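PDB 3FRM: uncharacterized conserved protein from Staphylococcus epidermidis, which is of unknown function but, having a GNAT acetyltransferase domain, may transfer an acyl group from a coenzyme A thioester. Local coordinates for residues Asp185-Ile190 and Pro220-Ala225. Numbering follows the deposited sequence.
Sequences DKTIEI and PVILVA
The parallel strand pair of the beta-alpha-beta crossover in a GNAT acetyltransferase domain forms this buried contact: strand 188-195 leads through helix 204-216 to strand 221-225, laid beside it. Three nearly axial N-H...O=C bonds tie the backbones. I188 N donates to P220 O (2.9 Å, 170° at the hydrogen), I188 O accepts from I222 N at 2.8 Å, and I190 N donates to I222 O. The carbonyl I222 O also receives a CA-H...O contact from E189 CA at 2.9 Å. On the face toward helix 204-216, I188 and V221 run side by side. I188 has CG1 anti to its backbone N (chi1 173°), which leaves CG2 to press on V221 CB at 3.6 Å, while M215 and A216 pack against I188 from the helix. Two residues further along each strand, I190 and L223 also lie side by side, pointing the same way, with I190 CD1 alongside L223 CD2, both against Y240. On the opposite face E189 crosses I222 obliquely: the extended glutamate, CG anti to N, lays CG against I222 CG1 at 3.8 Å. Its OE1 is held by the backbone N of Y13, and V104 of the neighbouring strand 96-105 touches I222. Beyond I190 the strands part. I190 O and V224 N, which would make the next bond of a regular parallel pair, lie 4.8 Å apart, consistent with the start of the splay that accepts acetyl-CoA in GNAT enzymes. A water bridges them in place of the direct bond. It accepts from V224 N at 3.1 Å and is hydrogen-bonded to I190 O, and E189 OE2 reaches the same water at 2.8 Å.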
ATOM      1  N   ASP A 185       4.913  -9.117 -27.534  1.00 28.28           N
ATOM      2  CA  ASP A 185       6.258  -9.384 -27.949  1.00 28.65           C
ATOM      3  C   ASP A 185       7.199  -8.736 -26.966  1.00 28.28           C
ATOM      4  O   ASP A 185       8.163  -9.356 -26.536  1.00 28.90           O
ATOM      5  CB  ASP A 185       6.489  -8.808 -29.334  1.00 29.23           C
ATOM      6  CG  ASP A 185       5.622  -9.462 -30.368  1.00 32.58           C
ATOM      7  OD1 ASP A 185       4.698  -8.782 -30.896  1.00 38.88           O
ATOM      8  OD2 ASP A 185       5.821 -10.673 -30.617  1.00 34.72           O
ATOM      9  N   LYS A 186       6.910  -7.498 -26.597  1.00 27.15           N
ATOM     10  CA  LYS A 186       7.824  -6.692 -25.810  1.00 26.51           C
ATOM     11  C   LYS A 186       7.757  -7.056 -24.332  1.00 25.58           C
ATOM     12  O   LYS A 186       8.776  -7.169 -23.669  1.00 23.92           O
ATOM     13  CB  LYS A 186       7.435  -5.222 -25.956  1.00 27.79           C
ATOM     14  CG  LYS A 186       8.602  -4.244 -26.159  1.00 29.49           C
ATOM     15  CD  LYS A 186       8.438  -2.967 -25.274  1.00 32.12           C
ATOM     16  CE  LYS A 186       7.148  -2.180 -25.562  1.00 33.83           C
ATOM     17  NZ  LYS A 186       7.189  -0.784 -25.004  1.00 33.97           N
ATOM     18  N   THR A 187       6.549  -7.246 -23.805  1.00 23.82           N
ATOM     19  CA  THR A 187       6.427  -7.435 -22.375  1.00 23.17           C
ATOM     20  C   THR A 187       5.506  -8.581 -21.974  1.00 22.83           C
ATOM     21  O   THR A 187       4.772  -9.147 -22.780  1.00 22.59           O
ATOM     22  CB  THR A 187       5.786  -6.211 -21.726  1.00 22.74           C
ATOM     23  OG1 THR A 187       4.527  -5.983 -22.356  1.00 24.84           O
ATOM     24  CG2 THR A 187       6.623  -4.973 -21.851  1.00 22.83           C
ATOM     25  N   ILE A 188       5.498  -8.859 -20.686  1.00 22.31           N
ATOM     26  CA  ILE A 188       4.410  -9.593 -20.125  1.00 22.05           C
ATOM     27  C   ILE A 188       3.804  -8.896 -18.901  1.00 21.96           C
ATOM     28  O   ILE A 188       4.504  -8.417 -17.999  1.00 22.10           O
ATOM     29  CB  ILE A 188       4.825 -11.044 -19.928  1.00 23.34           C
ATOM     30  CG1 ILE A 188       3.799 -11.864 -19.182  1.00 22.78           C
ATOM     31  CG2 ILE A 188       6.212 -11.149 -19.318  1.00 24.12           C
ATOM     32  CD1 ILE A 188       3.982 -13.306 -19.639  1.00 27.49           C
ATOM     33  N   GLU A 189       2.477  -8.814 -18.892  1.00 21.44           N
ATOM     34  CA  GLU A 189       1.797  -8.138 -17.835  1.00 21.30           C
ATOM     35  C   GLU A 189       1.007  -9.124 -17.029  1.00 21.42           C
ATOM     36  O   GLU A 189       0.344 -10.003 -17.581  1.00 21.07           O
ATOM     37  CB  GLU A 189       0.887  -7.072 -18.396  1.00 20.60           C
ATOM     38  CG  GLU A 189       0.304  -6.162 -17.361  1.00 22.57           C
ATOM     39  CD  GLU A 189      -0.943  -5.467 -17.900  1.00 28.90           C
ATOM     40  OE1 GLU A 189      -0.913  -5.109 -19.103  1.00 28.65           O
ATOM     41  OE2 GLU A 189      -1.952  -5.294 -17.145  1.00 31.23           O
ATOM     42  N   ILE A 190       1.130  -9.003 -15.712  1.00 21.69           N
ATOM     43  CA  ILE A 190       0.289  -9.741 -14.818  1.00 22.45           C
ATOM     44  C   ILE A 190      -0.833  -8.842 -14.288  1.00 22.86           C
ATOM     45  O   ILE A 190      -0.741  -7.618 -14.306  1.00 22.34           O
ATOM     46  CB  ILE A 190       1.059 -10.524 -13.713  1.00 22.62           C
ATOM     47  CG1 ILE A 190       1.987  -9.654 -12.901  1.00 24.37           C
ATOM     48  CG2 ILE A 190       1.967 -11.600 -14.332  1.00 23.86           C
ATOM     49  CD1 ILE A 190       2.349 -10.250 -11.537  1.00 22.48           C
ATOM     50  N   PRO A 220      10.546  -8.201 -20.042  1.00 16.91           N
ATOM     51  CA  PRO A 220      10.196  -7.642 -18.749  1.00 17.24           C
ATOM     52  C   PRO A 220       8.791  -8.046 -18.306  1.00 18.59           C
ATOM     53  O   PRO A 220       7.854  -8.226 -19.135  1.00 17.82           O
ATOM     54  CB  PRO A 220      10.161  -6.123 -19.010  1.00 17.48           C
ATOM     55  CG  PRO A 220      10.948  -5.909 -20.296  1.00 18.23           C
ATOM     56  CD  PRO A 220      11.282  -7.246 -20.890  1.00 16.28           C
ATOM     57  N   VAL A 221       8.604  -8.127 -16.997  1.00 19.18           N
ATOM     58  CA  VAL A 221       7.259  -8.328 -16.537  1.00 19.41           C
ATOM     59  C   VAL A 221       6.731  -7.171 -15.709  1.00 20.56           C
ATOM     60  O   VAL A 221       7.482  -6.598 -14.893  1.00 21.41           O
ATOM     61  CB  VAL A 221       6.944  -9.782 -16.042  1.00 19.91           C
ATOM     62  CG1 VAL A 221       8.173 -10.589 -15.810  1.00 17.06           C
ATOM     63  CG2 VAL A 221       5.871  -9.825 -14.881  1.00 18.90           C
ATOM     64  N   ILE A 222       5.483  -6.797 -15.997  1.00 19.11           N
ATOM     65  CA  ILE A 222       4.957  -5.561 -15.551  1.00 19.79           C
ATOM     66  C   ILE A 222       3.505  -5.706 -15.107  1.00 20.69           C
ATOM     67  O   ILE A 222       2.786  -6.673 -15.486  1.00 20.03           O
ATOM     68  CB  ILE A 222       4.995  -4.511 -16.688  1.00 20.79           C
ATOM     69  CG1 ILE A 222       3.812  -4.723 -17.654  1.00 21.22           C
ATOM     70  CG2 ILE A 222       6.383  -4.491 -17.371  1.00 20.07           C
ATOM     71  CD1 ILE A 222       3.765  -3.788 -18.831  1.00 22.38           C
ATOM     72  N   LEU A 223       3.109  -4.758 -14.265  1.00 20.51           N
ATOM     73  CA  LEU A 223       1.819  -4.748 -13.643  1.00 21.48           C
ATOM     74  C   LEU A 223       1.512  -3.345 -13.178  1.00 22.43           C
ATOM     75  O   LEU A 223       2.447  -2.519 -12.995  1.00 22.18           O
ATOM     76  CB  LEU A 223       1.795  -5.671 -12.453  1.00 21.27           C
ATOM     77  CG  LEU A 223       2.601  -5.288 -11.225  1.00 22.23           C
ATOM     78  CD1 LEU A 223       1.658  -4.627 -10.235  1.00 23.14           C
ATOM     79  CD2 LEU A 223       3.239  -6.530 -10.599  1.00 21.51           C
ATOM     80  N   VAL A 224       0.220  -3.116 -12.956  1.00 22.06           N
ATOM     81  CA  VAL A 224      -0.244  -1.907 -12.375  1.00 23.59           C
ATOM     82  C   VAL A 224      -1.020  -2.240 -11.133  1.00 24.11           C
ATOM     83  O   VAL A 224      -1.830  -3.103 -11.155  1.00 24.12           O
ATOM     84  CB  VAL A 224      -1.171  -1.168 -13.360  1.00 23.94           C
ATOM     85  CG1 VAL A 224      -2.240  -0.397 -12.620  1.00 25.99           C
ATOM     86  CG2 VAL A 224      -0.363  -0.241 -14.288  1.00 23.52           C
ATOM     87  N   ALA A 225      -0.810  -1.509 -10.050  1.00 26.68           N
ATOM     88  CA  ALA A 225      -1.568  -1.729  -8.801  1.00 28.39           C
ATOM     89  C   ALA A 225      -2.124  -0.451  -8.263  1.00 30.12           C
ATOM     90  O   ALA A 225      -1.455   0.606  -8.345  1.00 29.89           O
ATOM     91  CB  ALA A 225      -0.671  -2.355  -7.738  1.00 29.14           C
TER
HETATM   92  O   HOH W   1      -1.715  -5.068 -14.345  1.00 24.29           O